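Local coordinates for probable signal peptide protein (Ralstonia solanacearum, PDB 2QGU) that binds the phospholipid di-palmitoyl phosphatidylethanolamine and probably ferries phospholipids between the two membranes of the cell envelope, at residues Glu175-Lys178 with Asn179-Asp183; Gln93-Gln96 with Ile97-Phe101. The protein carries 13 engineered substitutions. All coordinates share one frame; numbering follows the deposited sequence.

Overall arrangement
Both contacts are one-turn neighbourhoods within a single helix: interaction 1 on helix 173-188 and interaction 2 on helix 91-114. Each lies mostly at the surface, with Phe181 buried in the first, and Ile97 and Phe101 in the second. Their chemistry differs. Residues 175-183 pair a water-bridged polar side with an aromatic one, whereas residues 93-101 carry four consecutive glutamines and, among their side chains, bring a glutamine close to an aspartate. The two helices meet where Phe101, at the end of interaction 2, packs against both rings of interaction 1: Tyr177 CG lies 3.5 Å from Phe101 CE1, and the Phe181 and Phe101 rings are edge-to-face.

Interaction 1. Residues Glu175-Lys178 with Asn179-Asp183; sequences ETYK and NQFAD. Engineered in segment 179-183: Asp183 (natural residue Glu).
Tyr177 and Phe181, one helical turn apart, meet through the CB of the first and the ring of the second. Tyr177 CB sits over one face of the Phe181 ring, 4.3 Å from its centroid, a CH-pi contact displaced slightly from the ring centre. The two rings themselves are tilted by 59°, neither stacked nor edge-to-face, and touch where Phe181 CE1 comes to the edge of the tyrosine ring, 3.8 Å from Tyr177 CD1. Phe181 takes its place because its CG is turned back beside its own backbone N (chi1 -68°), against the preceding turn; Phe181 CG then lies 3.1 Å from Tyr177 O, the same oxygen that accepts the Phe181 N-H. Gln180 runs alongside the tyrosine, its extended chain pointing the same way, and NE2 of Gln180 reaches to 3.6 Å from CE1 of Tyr177, with the amide plane steep to the ring.

The Tyr177-Phe181 pair is an i to i+4 contact of an alpha-helix, with Gln180 at i+3, and it gives helix 173-188 of this MlaC-family protein an aromatic side. That side packs on two other helices: Tyr177 touches Leu104 and Leu105 of helix 91-114, and Phe181 touches Leu194 and Leu198 of helix 191-206.

The solvent side is built from polar groups and water. Glu175 and Asn179 hold their carboxylate and amide planes nearly perpendicular, at 88°, and are joined through two waters. One water donates to both Glu175 OE2, at 2.6 Å, and Asn179 OD1. The other also donates to Glu175 OE2 but accepts from Asn179 ND2 at 2.8 Å, so both ends of the amide are held. Lys178 NZ gives that second water a weak additional bond.

Interaction 2. Residues Gln93-Gln96 with Ile97-Phe101; sequences QQQQ and IQDGF
Asp99 turns its CG back beside its own backbone N, anti to the carbonyl carbon (chi1 -67°), while Gln95 bends at chi2 (60°), and the two side chains converge across one helical turn. The carboxylate carbon of Asp99 thereby comes to rest near the preceding turn, its CG 3.2 Å from Gln95 O, the carbonyl that accepts the Asp99 N-H. The Gln95 chain slants across the carboxylate: its CG passes 3.9 Å from Asp99 OD2, and its CD lies 4.1 Å from Asp99 OD1. The amide and carboxylate planes are tilted by 42°, so the flat ends are neither parallel nor perpendicular. This pair is exposed on the outer surface of the helix.

Ile97 repeats the torsion on another side of the turn, with an apolar branch. Its CG1 lies beside the backbone N and runs back along the helix, 3.2 Å from Gln93 O, with CD1 following at 3.5 Å from the same oxygen. Here the branch packs against a carbonyl already engaged by the Ile97 N-H, at 2.8 Å from Ile97 N to Gln93 O.

Together they make one amphipathic turn of helix 91-114, a long helix of this MlaC-family protein, whose clan is named for the NTF2 fold. Ile97 lies on the buried side and touches Met82 of helix 74-82 and Val191, Val195 and Leu198 of helix 191-206. Gln98, whose CB lies 3.5 Å from Gln94 O, turns to helix 74-82 and reaches Phe74 and Thr78. Further back, Gln94 NE2 bonds to Trp86 O, tying the glutamine-rich turn to the chain just before the helix. The backbone O of Gly100 accepts a hydrogen bond from Asn202 ND2 of helix 191-206.

Interaction 1. Residues Glu175-Lys178 with Asn179-Asp183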
loop_
_atom_site.group_PDB
_atom_site.type_symbol
_atom_site.label_atom_id
_atom_site.label_comp_id
_atom_site.label_asym_id
_atom_site.label_seq_id
_atom_site.Cartn_x
_atom_site.Cartn_y
_atom_site.Cartn_z
ATOM N N GLU A 175 -10.196 -0.074 3.088
ATOM C CA GLU A 175 -11.397 -0.140 3.924
ATOM C C GLU A 175 -11.098 0.232 5.372
ATOM O O GLU A 175 -11.833 1.010 5.978
ATOM C CB GLU A 175 -12.055 -1.525 3.843
ATOM C CG GLU A 175 -13.449 -1.607 4.475
ATOM C CD GLU A 175 -14.528 -0.814 3.722
ATOM O OE1 GLU A 175 -14.306 -0.404 2.561
ATOM O OE2 GLU A 175 -15.616 -0.606 4.302
ATOM N N THR A 176 -10.021 -0.312 5.925
ATOM C CA THR A 176 -9.615 0.031 7.280
ATOM C C THR A 176 -9.434 1.536 7.409
ATOM O O THR A 176 -9.952 2.156 8.345
ATOM C CB THR A 176 -8.312 -0.672 7.663
ATOM O OG1 THR A 176 -8.497 -2.090 7.573
ATOM C CG2 THR A 176 -7.886 -0.304 9.078
ATOM N N TYR A 177 -8.710 2.123 6.461
ATOM C CA TYR A 177 -8.437 3.553 6.525
ATOM C C TYR A 177 -9.626 4.421 6.137
ATOM O O TYR A 177 -9.764 5.528 6.648
ATOM C CB TYR A 177 -7.150 3.901 5.775
ATOM C CG TYR A 177 -5.950 3.385 6.533
ATOM C CD1 TYR A 177 -5.425 4.099 7.610
ATOM C CD2 TYR A 177 -5.364 2.160 6.209
ATOM C CE1 TYR A 177 -4.340 3.621 8.331
ATOM C CE2 TYR A 177 -4.281 1.670 6.922
ATOM C CZ TYR A 177 -3.767 2.407 7.979
ATOM O OH TYR A 177 -2.697 1.931 8.692
ATOM N N LYS A 178 -10.514 3.914 5.287
ATOM C CA LYS A 178 -11.784 4.602 5.038
ATOM C C LYS A 178 -12.536 4.806 6.349
ATOM O O LYS A 178 -13.012 5.915 6.643
ATOM C CB LYS A 178 -12.657 3.827 4.044
ATOM C CG LYS A 178 -13.957 4.537 3.679
ATOM C CD LYS A 178 -14.816 3.657 2.784
ATOM C CE LYS A 178 -16.217 4.219 2.628
ATOM N NZ LYS A 178 -16.989 4.140 3.905
ATOM N N ASN A 179 -12.631 3.746 7.148
ATOM C CA ASN A 179 -13.359 3.830 8.410
ATOM C C ASN A 179 -12.634 4.708 9.416
ATOM O O ASN A 179 -13.254 5.530 10.095
ATOM C CB ASN A 179 -13.612 2.437 8.987
ATOM C CG ASN A 179 -14.548 1.614 8.131
ATOM O OD1 ASN A 179 -14.394 0.396 8.034
ATOM N ND2 ASN A 179 -15.521 2.264 7.507
ATOM N N GLN A 180 -11.320 4.550 9.498
ATOM C CA GLN A 180 -10.512 5.349 10.415
ATOM C C GLN A 180 -10.601 6.831 10.062
ATOM O O GLN A 180 -10.803 7.672 10.945
ATOM C CB GLN A 180 -9.059 4.876 10.403
ATOM C CG GLN A 180 -8.147 5.611 11.366
ATOM C CD GLN A 180 -6.772 5.000 11.398
ATOM O OE1 GLN A 180 -6.586 3.894 11.912
ATOM N NE2 GLN A 180 -5.801 5.700 10.838
ATOM N N PHE A 181 -10.472 7.150 8.774
ATOM C CA PHE A 181 -10.486 8.545 8.338
ATOM C C PHE A 181 -11.856 9.187 8.507
ATOM O O PHE A 181 -11.938 10.360 8.872
ATOM C CB PHE A 181 -10.010 8.707 6.886
ATOM C CG PHE A 181 -8.535 8.401 6.660
ATOM C CD1 PHE A 181 -7.666 8.094 7.712
ATOM C CD2 PHE A 181 -8.019 8.454 5.366
ATOM C CE1 PHE A 181 -6.303 7.816 7.465
ATOM C CE2 PHE A 181 -6.665 8.193 5.120
ATOM C CZ PHE A 181 -5.814 7.872 6.171
ATOM N N ALA A 182 -12.924 8.439 8.243
ATOM C CA ALA A 182 -14.273 8.989 8.402
ATOM C C ALA A 182 -14.512 9.362 9.863
ATOM O O ALA A 182 -15.115 10.402 10.153
ATOM C CB ALA A 182 -15.329 8.005 7.922
ATOM N N ASP A 183 -14.017 8.526 10.773
ATOM C CA ASP A 183 -14.170 8.761 12.202
ATOM C C ASP A 183 -13.452 10.040 12.634
ATOM O O ASP A 183 -14.016 10.854 13.374
ATOM C CB ASP A 183 -13.672 7.549 12.988
ATOM C CG ASP A 183 -13.728 7.764 14.474
ATOM O OD1 ASP A 183 -14.851 7.845 15.018
ATOM O OD2 ASP A 183 -12.647 7.840 15.082
HETATM O O HOH W 1 -16.215 -1.541 6.668
HETATM O O HOH W 2 -17.217 1.236 5.538
#

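Interaction 2. Residues Gln93-Gln96 with Ile97-Phe101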
loop_
_atom_site.group_PDB
_atom_site.type_symbol
_atom_site.label_atom_id
_atom_site.label_comp_id
_atom_site.label_asym_id
_atom_site.label_seq_id
_atom_site.Cartn_x
_atom_site.Cartn_y
_atom_site.Cartn_z
ATOM N N GLN A 93 -4.801 20.001 -0.146
ATOM C CA GLN A 93 -5.123 19.020 0.895
ATOM C C GLN A 93 -5.072 17.595 0.369
ATOM O O GLN A 93 -4.584 16.700 1.056
ATOM C CB GLN A 93 -6.483 19.303 1.517
ATOM C CG GLN A 93 -6.448 20.431 2.533
ATOM C CD GLN A 93 -7.819 20.817 3.023
ATOM O OE1 GLN A 93 -8.806 20.738 2.289
ATOM N NE2 GLN A 93 -7.890 21.238 4.280
ATOM N N GLN A 94 -5.562 17.394 -0.852
ATOM C CA GLN A 94 -5.539 16.071 -1.476
ATOM C C GLN A 94 -4.112 15.547 -1.608
ATOM O O GLN A 94 -3.846 14.383 -1.317
ATOM C CB GLN A 94 -6.229 16.102 -2.840
ATOM C CG GLN A 94 -7.746 16.176 -2.761
ATOM C CD GLN A 94 -8.399 16.326 -4.120
ATOM O OE1 GLN A 94 -7.726 16.568 -5.124
ATOM N NE2 GLN A 94 -9.717 16.178 -4.161
ATOM N N GLN A 95 -3.190 16.411 -2.021
ATOM C CA GLN A 95 -1.784 16.032 -2.126
ATOM C C GLN A 95 -1.166 15.765 -0.750
ATOM O O GLN A 95 -0.464 14.769 -0.563
ATOM C CB GLN A 95 -0.983 17.101 -2.879
ATOM C CG GLN A 95 0.427 16.653 -3.245
ATOM C CD GLN A 95 0.430 15.432 -4.145
ATOM O OE1 GLN A 95 0.906 14.356 -3.760
ATOM N NE2 GLN A 95 -0.118 15.583 -5.341
ATOM N N GLN A 96 -1.437 16.645 0.213
ATOM C CA GLN A 96 -0.903 16.483 1.568
ATOM C C GLN A 96 -1.383 15.192 2.217
ATOM O O GLN A 96 -0.605 14.506 2.884
ATOM C CB GLN A 96 -1.281 17.674 2.450
ATOM C CG GLN A 96 -0.635 18.981 2.013
ATOM C CD GLN A 96 -1.137 20.184 2.779
ATOM O OE1 GLN A 96 -2.126 20.115 3.508
ATOM N NE2 GLN A 96 -0.456 21.307 2.606
ATOM N N ILE A 97 -2.663 14.881 2.023
ATOM C CA ILE A 97 -3.247 13.648 2.563
ATOM C C ILE A 97 -2.657 12.396 1.908
ATOM O O ILE A 97 -2.308 11.445 2.607
ATOM C CB ILE A 97 -4.795 13.684 2.523
ATOM C CG1 ILE A 97 -5.305 14.721 3.530
ATOM C CG2 ILE A 97 -5.396 12.309 2.845
ATOM C CD1 ILE A 97 -6.740 15.161 3.326
ATOM N N GLN A 98 -2.537 12.398 0.583
ATOM C CA GLN A 98 -1.881 11.280 -0.094
ATOM C C GLN A 98 -0.458 11.071 0.428
ATOM O O GLN A 98 -0.065 9.944 0.735
ATOM C CB GLN A 98 -1.872 11.458 -1.614
ATOM C CG GLN A 98 -1.380 10.208 -2.337
ATOM C CD GLN A 98 -1.206 10.372 -3.839
ATOM O OE1 GLN A 98 -0.412 9.656 -4.451
ATOM N NE2 GLN A 98 -1.946 11.296 -4.437
ATOM N N ASP A 99 0.304 12.157 0.539
ATOM C CA ASP A 99 1.686 12.075 1.002
ATOM C C ASP A 99 1.776 11.597 2.452
ATOM O O ASP A 99 2.614 10.757 2.784
ATOM C CB ASP A 99 2.392 13.424 0.836
ATOM C CG ASP A 99 2.588 13.817 -0.622
ATOM O OD1 ASP A 99 2.359 12.980 -1.520
ATOM O OD2 ASP A 99 2.979 14.977 -0.872
ATOM N N GLY A 100 0.899 12.118 3.308
ATOM C CA GLY A 100 0.894 11.737 4.723
ATOM C C GLY A 100 0.443 10.303 4.944
ATOM O O GLY A 100 0.980 9.602 5.801
ATOM N N PHE A 101 -0.560 9.883 4.177
ATOM C CA PHE A 101 -1.068 8.510 4.211
ATOM C C PHE A 101 0.006 7.529 3.709
ATOM O O PHE A 101 0.265 6.504 4.348
ATOM C CB PHE A 101 -2.365 8.459 3.384
ATOM C CG PHE A 101 -3.101 7.135 3.395
ATOM C CD1 PHE A 101 -2.997 6.229 4.450
ATOM C CD2 PHE A 101 -3.967 6.839 2.345
ATOM C CE1 PHE A 101 -3.709 5.026 4.423
ATOM C CE2 PHE A 101 -4.681 5.646 2.310
ATOM C CZ PHE A 101 -4.555 4.742 3.350
#